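Long-range contact in tryptophan decarboxylase 1 (Oryza sativa subsp. japonica, PDB 6KHO), which decarboxylates L-tryptophan to tryptamine and 5-hydroxy-L-tryptophan to serotonin, using pyridoxal 5'-phosphate as cofactor: residues Ala412-Glu426 with Arg431-Ala444. Sequence-based numbering, arbitrary orientation.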
loop_
_atom_site.group_PDB
_atom_site.type_symbol
_atom_site.label_atom_id
_atom_site.label_comp_id
_atom_site.label_asym_id
_atom_site.label_seq_id
_atom_site.Cartn_x
_atom_site.Cartn_y
_atom_site.Cartn_z
ATOM N N ALA A 412 -3.225 -14.895 -27.649
ATOM C CA ALA A 412 -4.437 -14.105 -27.870
ATOM C C ALA A 412 -4.805 -14.052 -29.350
ATOM O O ALA A 412 -5.991 -14.065 -29.700
ATOM C CB ALA A 412 -4.260 -12.689 -27.319
ATOM N N LYS A 413 -3.805 -13.985 -30.231
ATOM C CA LYS A 413 -4.095 -13.967 -31.661
ATOM C C LYS A 413 -4.668 -15.300 -32.121
ATOM O O LYS A 413 -5.547 -15.327 -32.989
ATOM C CB LYS A 413 -2.839 -13.616 -32.458
ATOM C CG LYS A 413 -3.137 -12.964 -33.801
ATOM C CD LYS A 413 -1.927 -12.966 -34.722
ATOM C CE LYS A 413 -2.320 -12.563 -36.144
ATOM N NZ LYS A 413 -3.343 -13.484 -36.726
ATOM N N VAL A 414 -4.194 -16.411 -31.547
ATOM C CA VAL A 414 -4.792 -17.713 -31.823
ATOM C C VAL A 414 -6.277 -17.697 -31.472
ATOM O O VAL A 414 -7.126 -18.110 -32.271
ATOM C CB VAL A 414 -4.036 -18.822 -31.063
ATOM C CG1 VAL A 414 -4.878 -20.077 -30.949
ATOM C CG2 VAL A 414 -2.711 -19.142 -31.759
ATOM N N PHE A 415 -6.615 -17.190 -30.282
ATOM C CA PHE A 415 -8.013 -17.173 -29.855
ATOM C C PHE A 415 -8.857 -16.242 -30.724
ATOM O O PHE A 415 -10.016 -16.556 -31.030
ATOM C CB PHE A 415 -8.111 -16.751 -28.391
ATOM C CG PHE A 415 -9.514 -16.761 -27.846
ATOM C CD1 PHE A 415 -10.041 -17.908 -27.288
ATOM C CD2 PHE A 415 -10.294 -15.614 -27.868
ATOM C CE1 PHE A 415 -11.317 -17.922 -26.769
ATOM C CE2 PHE A 415 -11.581 -15.619 -27.353
ATOM C CZ PHE A 415 -12.093 -16.773 -26.805
ATOM N N GLU A 416 -8.307 -15.085 -31.104
ATOM C CA GLU A 416 -9.054 -14.130 -31.922
ATOM C C GLU A 416 -9.392 -14.725 -33.287
ATOM O O GLU A 416 -10.524 -14.607 -33.768
ATOM C CB GLU A 416 -8.250 -12.836 -32.080
ATOM C CG GLU A 416 -8.902 -11.814 -33.014
ATOM C CD GLU A 416 -7.925 -10.778 -33.546
ATOM O OE1 GLU A 416 -6.756 -10.755 -33.102
ATOM O OE2 GLU A 416 -8.327 -9.981 -34.419
ATOM N N ASP A 417 -8.415 -15.380 -33.919
ATOM C CA ASP A 417 -8.644 -16.006 -35.214
ATOM C C ASP A 417 -9.567 -17.215 -35.116
ATOM O O ASP A 417 -10.213 -17.568 -36.108
ATOM C CB ASP A 417 -7.304 -16.385 -35.843
ATOM C CG ASP A 417 -6.479 -15.154 -36.218
ATOM O OD1 ASP A 417 -7.044 -14.035 -36.209
ATOM O OD2 ASP A 417 -5.273 -15.298 -36.518
ATOM N N LEU A 418 -9.661 -17.842 -33.941
ATOM C CA LEU A 418 -10.653 -18.893 -33.761
ATOM C C LEU A 418 -12.056 -18.306 -33.666
ATOM O O LEU A 418 -13.003 -18.864 -34.234
ATOM C CB LEU A 418 -10.323 -19.727 -32.525
ATOM C CG LEU A 418 -9.121 -20.671 -32.637
ATOM C CD1 LEU A 418 -8.735 -21.182 -31.256
ATOM C CD2 LEU A 418 -9.393 -21.843 -33.578
ATOM N N VAL A 419 -12.212 -17.178 -32.964
ATOM C CA VAL A 419 -13.514 -16.516 -32.899
ATOM C C VAL A 419 -13.953 -16.068 -34.287
ATOM O O VAL A 419 -15.138 -16.159 -34.636
ATOM C CB VAL A 419 -13.482 -15.326 -31.920
ATOM C CG1 VAL A 419 -14.768 -14.514 -32.029
ATOM C CG2 VAL A 419 -13.296 -15.807 -30.492
ATOM N N ARG A 420 -13.008 -15.590 -35.101
ATOM C CA ARG A 420 -13.338 -15.064 -36.421
ATOM C C ARG A 420 -13.733 -16.162 -37.407
ATOM O O ARG A 420 -14.432 -15.874 -38.384
ATOM C CB ARG A 420 -12.160 -14.246 -36.969
ATOM C CG ARG A 420 -11.966 -12.882 -36.291
ATOM C CD ARG A 420 -10.827 -12.098 -36.935
ATOM N NE ARG A 420 -10.443 -10.921 -36.151
ATOM C CZ ARG A 420 -11.111 -9.772 -36.152
ATOM N NH1 ARG A 420 -12.201 -9.638 -36.898
ATOM N NH2 ARG A 420 -10.692 -8.750 -35.413
ATOM N N GLY A 421 -13.315 -17.404 -37.168
ATOM C CA GLY A 421 -13.664 -18.546 -37.989
ATOM C C GLY A 421 -14.989 -19.200 -37.659
ATOM O O GLY A 421 -15.275 -20.285 -38.174
ATOM N N ASP A 422 -15.808 -18.578 -36.814
ATOM C CA ASP A 422 -17.104 -19.123 -36.416
ATOM C C ASP A 422 -18.126 -18.009 -36.582
ATOM O O ASP A 422 -18.093 -17.021 -35.843
ATOM C CB ASP A 422 -17.072 -19.640 -34.974
ATOM C CG ASP A 422 -18.312 -20.459 -34.597
ATOM O OD1 ASP A 422 -19.442 -19.927 -34.659
ATOM O OD2 ASP A 422 -18.155 -21.640 -34.212
ATOM N N ASP A 423 -19.037 -18.175 -37.544
ATOM C CA ASP A 423 -19.963 -17.106 -37.893
ATOM C C ASP A 423 -21.031 -16.867 -36.838
ATOM O O ASP A 423 -21.810 -15.917 -36.979
ATOM C CB ASP A 423 -20.618 -17.402 -39.240
ATOM C CG ASP A 423 -19.705 -17.075 -40.399
ATOM O OD1 ASP A 423 -18.588 -17.643 -40.451
ATOM O OD2 ASP A 423 -20.099 -16.240 -41.245
ATOM N N ARG A 424 -21.092 -17.686 -35.789
ATOM C CA ARG A 424 -21.979 -17.363 -34.680
ATOM C C ARG A 424 -21.419 -16.248 -33.808
ATOM O O ARG A 424 -22.165 -15.656 -33.018
ATOM C CB ARG A 424 -22.224 -18.594 -33.812
ATOM C CG ARG A 424 -23.089 -19.672 -34.422
ATOM C CD ARG A 424 -23.087 -20.885 -33.516
ATOM N NE ARG A 424 -21.791 -21.559 -33.533
ATOM C CZ ARG A 424 -21.443 -22.519 -32.684
ATOM N NH1 ARG A 424 -22.294 -22.901 -31.745
ATOM N NH2 ARG A 424 -20.247 -23.089 -32.771
ATOM N N PHE A 425 -20.128 -15.956 -33.931
ATOM C CA PHE A 425 -19.442 -15.034 -33.040
ATOM C C PHE A 425 -18.887 -13.855 -33.825
ATOM O O PHE A 425 -18.629 -13.950 -35.028
ATOM C CB PHE A 425 -18.301 -15.749 -32.294
ATOM C CG PHE A 425 -18.765 -16.868 -31.408
ATOM C CD1 PHE A 425 -19.170 -16.614 -30.109
ATOM C CD2 PHE A 425 -18.806 -18.171 -31.878
ATOM C CE1 PHE A 425 -19.598 -17.639 -29.285
ATOM C CE2 PHE A 425 -19.239 -19.204 -31.064
ATOM C CZ PHE A 425 -19.639 -18.937 -29.762
ATOM N N GLU A 426 -18.692 -12.740 -33.125
ATOM C CA GLU A 426 -18.016 -11.579 -33.684
ATOM C C GLU A 426 -16.979 -11.064 -32.697
ATOM O O GLU A 426 -17.183 -11.126 -31.481
ATOM C CB GLU A 426 -19.000 -10.455 -34.040
ATOM C CG GLU A 426 -19.928 -10.021 -32.917
ATOM C CD GLU A 426 -20.813 -8.847 -33.321
ATOM O OE1 GLU A 426 -20.433 -8.132 -34.274
ATOM O OE2 GLU A 426 -21.879 -8.642 -32.690
ATOM N N ARG A 431 -8.019 -6.121 -31.617
ATOM C CA ARG A 431 -7.206 -6.574 -30.490
ATOM C C ARG A 431 -5.839 -5.899 -30.558
ATOM O O ARG A 431 -5.095 -6.097 -31.524
ATOM C CB ARG A 431 -7.063 -8.101 -30.504
ATOM C CG ARG A 431 -6.115 -8.681 -29.433
ATOM C CD ARG A 431 -5.524 -10.028 -29.863
ATOM N NE ARG A 431 -4.881 -9.922 -31.169
ATOM C CZ ARG A 431 -3.698 -9.349 -31.379
ATOM N NH1 ARG A 431 -3.009 -8.839 -30.363
ATOM N NH2 ARG A 431 -3.203 -9.276 -32.609
ATOM N N ASN A 432 -5.512 -5.095 -29.541
ATOM C CA ASN A 432 -4.209 -4.435 -29.483
ATOM C C ASN A 432 -3.169 -5.230 -28.702
ATOM O O ASN A 432 -1.976 -5.171 -29.030
ATOM C CB ASN A 432 -4.344 -3.046 -28.853
ATOM C CG ASN A 432 -5.112 -2.082 -29.732
ATOM O OD1 ASN A 432 -4.835 -1.975 -30.920
ATOM N ND2 ASN A 432 -6.092 -1.388 -29.150
ATOM N N PHE A 433 -3.588 -5.964 -27.673
ATOM C CA PHE A 433 -2.638 -6.628 -26.787
ATOM C C PHE A 433 -3.034 -8.085 -26.586
ATOM O O PHE A 433 -3.127 -8.828 -27.567
ATOM C CB PHE A 433 -2.544 -5.841 -25.478
ATOM C CG PHE A 433 -2.214 -4.376 -25.701
ATOM C CD1 PHE A 433 -0.936 -3.996 -26.093
ATOM C CD2 PHE A 433 -3.188 -3.398 -25.576
ATOM C CE1 PHE A 433 -0.632 -2.658 -26.324
ATOM C CE2 PHE A 433 -2.897 -2.057 -25.802
ATOM C CZ PHE A 433 -1.616 -1.685 -26.179
ATOM N N ALA A 434 -3.268 -8.521 -25.344
ATOM C CA ALA A 434 -3.580 -9.926 -25.090
ATOM C C ALA A 434 -5.019 -10.124 -24.623
ATOM O O ALA A 434 -5.345 -11.174 -24.055
ATOM C CB ALA A 434 -2.601 -10.527 -24.078
ATOM N N LEU A 435 -5.885 -9.140 -24.852
ATOM C CA LEU A 435 -7.297 -9.229 -24.508
ATOM C C LEU A 435 -8.119 -9.256 -25.791
ATOM O O LEU A 435 -7.922 -8.418 -26.682
ATOM C CB LEU A 435 -7.727 -8.054 -23.625
ATOM C CG LEU A 435 -9.230 -7.806 -23.434
ATOM C CD1 LEU A 435 -9.822 -8.757 -22.388
ATOM C CD2 LEU A 435 -9.491 -6.355 -23.060
ATOM N N VAL A 436 -9.038 -10.216 -25.878
ATOM C CA VAL A 436 -9.958 -10.337 -27.007
ATOM C C VAL A 436 -11.369 -10.097 -26.491
ATOM O O VAL A 436 -11.797 -10.733 -25.521
ATOM C CB VAL A 436 -9.854 -11.717 -27.679
ATOM C CG1 VAL A 436 -10.943 -11.870 -28.734
ATOM C CG2 VAL A 436 -8.484 -11.915 -28.288
ATOM N N CYS A 437 -12.092 -9.185 -27.135
ATOM C CA CYS A 437 -13.493 -8.948 -26.815
ATOM C C CYS A 437 -14.347 -9.585 -27.908
ATOM O O CYS A 437 -14.134 -9.324 -29.095
ATOM C CB CYS A 437 -13.791 -7.449 -26.699
ATOM S SG CYS A 437 -13.066 -6.595 -25.250
ATOM N N PHE A 438 -15.304 -10.419 -27.505
ATOM C CA PHE A 438 -16.086 -11.194 -28.457
ATOM C C PHE A 438 -17.483 -11.399 -27.894
ATOM O O PHE A 438 -17.720 -11.220 -26.696
ATOM C CB PHE A 438 -15.426 -12.547 -28.770
ATOM C CG PHE A 438 -15.568 -13.567 -27.670
ATOM C CD1 PHE A 438 -14.880 -13.425 -26.471
ATOM C CD2 PHE A 438 -16.396 -14.666 -27.829
ATOM C CE1 PHE A 438 -15.016 -14.360 -25.456
ATOM C CE2 PHE A 438 -16.532 -15.609 -26.816
ATOM C CZ PHE A 438 -15.844 -15.455 -25.629
ATOM N N ARG A 439 -18.416 -11.762 -28.775
ATOM C CA ARG A 439 -19.761 -12.073 -28.313
ATOM C C ARG A 439 -20.483 -12.929 -29.341
ATOM O O ARG A 439 -20.065 -13.044 -30.498
ATOM C CB ARG A 439 -20.563 -10.800 -28.010
ATOM C CG ARG A 439 -20.928 -9.954 -29.214
ATOM C CD ARG A 439 -21.996 -8.950 -28.811
ATOM N NE ARG A 439 -22.976 -8.736 -29.871
ATOM C CZ ARG A 439 -24.281 -8.600 -29.665
ATOM N NH1 ARG A 439 -24.775 -8.657 -28.431
ATOM N NH2 ARG A 439 -25.095 -8.405 -30.694
ATOM N N ILE A 440 -21.561 -13.557 -28.877
ATOM C CA ILE A 440 -22.494 -14.245 -29.762
ATOM C C ILE A 440 -23.209 -13.201 -30.612
ATOM O O ILE A 440 -23.899 -12.323 -30.083
ATOM C CB ILE A 440 -23.492 -15.088 -28.957
ATOM C CG1 ILE A 440 -22.811 -16.341 -28.395
ATOM C CG2 ILE A 440 -24.702 -15.460 -29.817
ATOM C CD1 ILE A 440 -23.590 -17.008 -27.270
ATOM N N ARG A 441 -23.017 -13.287 -31.929
ATOM C CA ARG A 441 -23.637 -12.392 -32.899
ATOM C C ARG A 441 -25.160 -12.484 -32.835
ATOM O O ARG A 441 -25.736 -13.491 -32.416
ATOM C CB ARG A 441 -23.166 -12.750 -34.311
ATOM C CG ARG A 441 -22.800 -11.575 -35.185
ATOM C CD ARG A 441 -22.846 -11.949 -36.667
ATOM N NE ARG A 441 -21.572 -12.475 -37.161
ATOM C CZ ARG A 441 -20.466 -11.749 -37.340
ATOM N NH1 ARG A 441 -20.462 -10.445 -37.068
ATOM N NH2 ARG A 441 -19.359 -12.328 -37.796
ATOM N N ALA A 442 -25.819 -11.411 -33.266
ATOM C CA ALA A 442 -27.255 -11.466 -33.501
ATOM C C ALA A 442 -27.528 -12.089 -34.865
ATOM O O ALA A 442 -26.835 -11.802 -35.848
ATOM C CB ALA A 442 -27.875 -10.074 -33.423
ATOM N N GLY A 443 -28.540 -12.950 -34.920
ATOM C CA GLY A 443 -28.755 -13.761 -36.104
ATOM C C GLY A 443 -27.870 -14.984 -36.181
ATOM O O GLY A 443 -27.727 -15.573 -37.260
ATOM N N ALA A 444 -27.258 -15.376 -35.062
ATOM C CA ALA A 444 -26.391 -16.544 -35.009
ATOM C C ALA A 444 -27.159 -17.829 -34.753
ATOM O O ALA A 444 -26.769 -18.889 -35.257
ATOM C CB ALA A 444 -25.330 -16.365 -33.919
HETATM O O HOH W 1 -8.018 -7.406 -34.118
HETATM O O HOH W 2 -4.996 -10.029 -34.767
#
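Glu416 and Arg431 form a salt bridge where helix 386-420 faces residues 431-444. NE of Arg431 donates to OE1 of Glu416 over 2.8 Å, in the guanidinium plane, while NH1 turns to the carbonyl O of Phe433; two bonds from different nitrogens, both near the guanidinium plane, hold that group's rotation. The extended glutamate reaches this far because CG stands anti to its backbone N (chi1 175°); its other oxygen, OE2, takes both NE and NH2 of Arg420, one helical turn on. Two waters also join the carboxylate to Arg431, one at its backbone N and one at NH2. A glutamine here would probably remove the negative charge that pairs with Arg420 and Arg431 and put an NH2 where one of the two oxygens accepts, leaving that arginine facing a donor.

Apolar packing lies alongside. Small Ala412 lets the helix come close, its CB 3.6 Å from CA of Ala434, and Val436 sets CG2 against CB of Glu416 and CG1 at the ring edge of Phe415. The Phe415 edge meets the Phe438 face in a T-shaped stack, centroids 5.4 Å apart and planes at 78°; CG1 of Val419 touches CB of Phe438.

After the helix, strands 425-427 and 435-440 make an antiparallel hairpin at the edge of a four-stranded sheet, against which the helix packs. Glu426 and Arg439 are a hydrogen-bonded pair: Glu426 N donates to Arg439 O and Arg439 N to Glu426 O, each over 3.0 Å.

On one face of this hairpin, OE2 of Glu426 accepts NE of Arg439 almost straight, at 177°, and Glu451 and Asp455 share that arginine's charge. Beyond the strands, Arg441 N binds Arg424 O at 2.7 Å, and Ala444 is small enough to fit against Arg424.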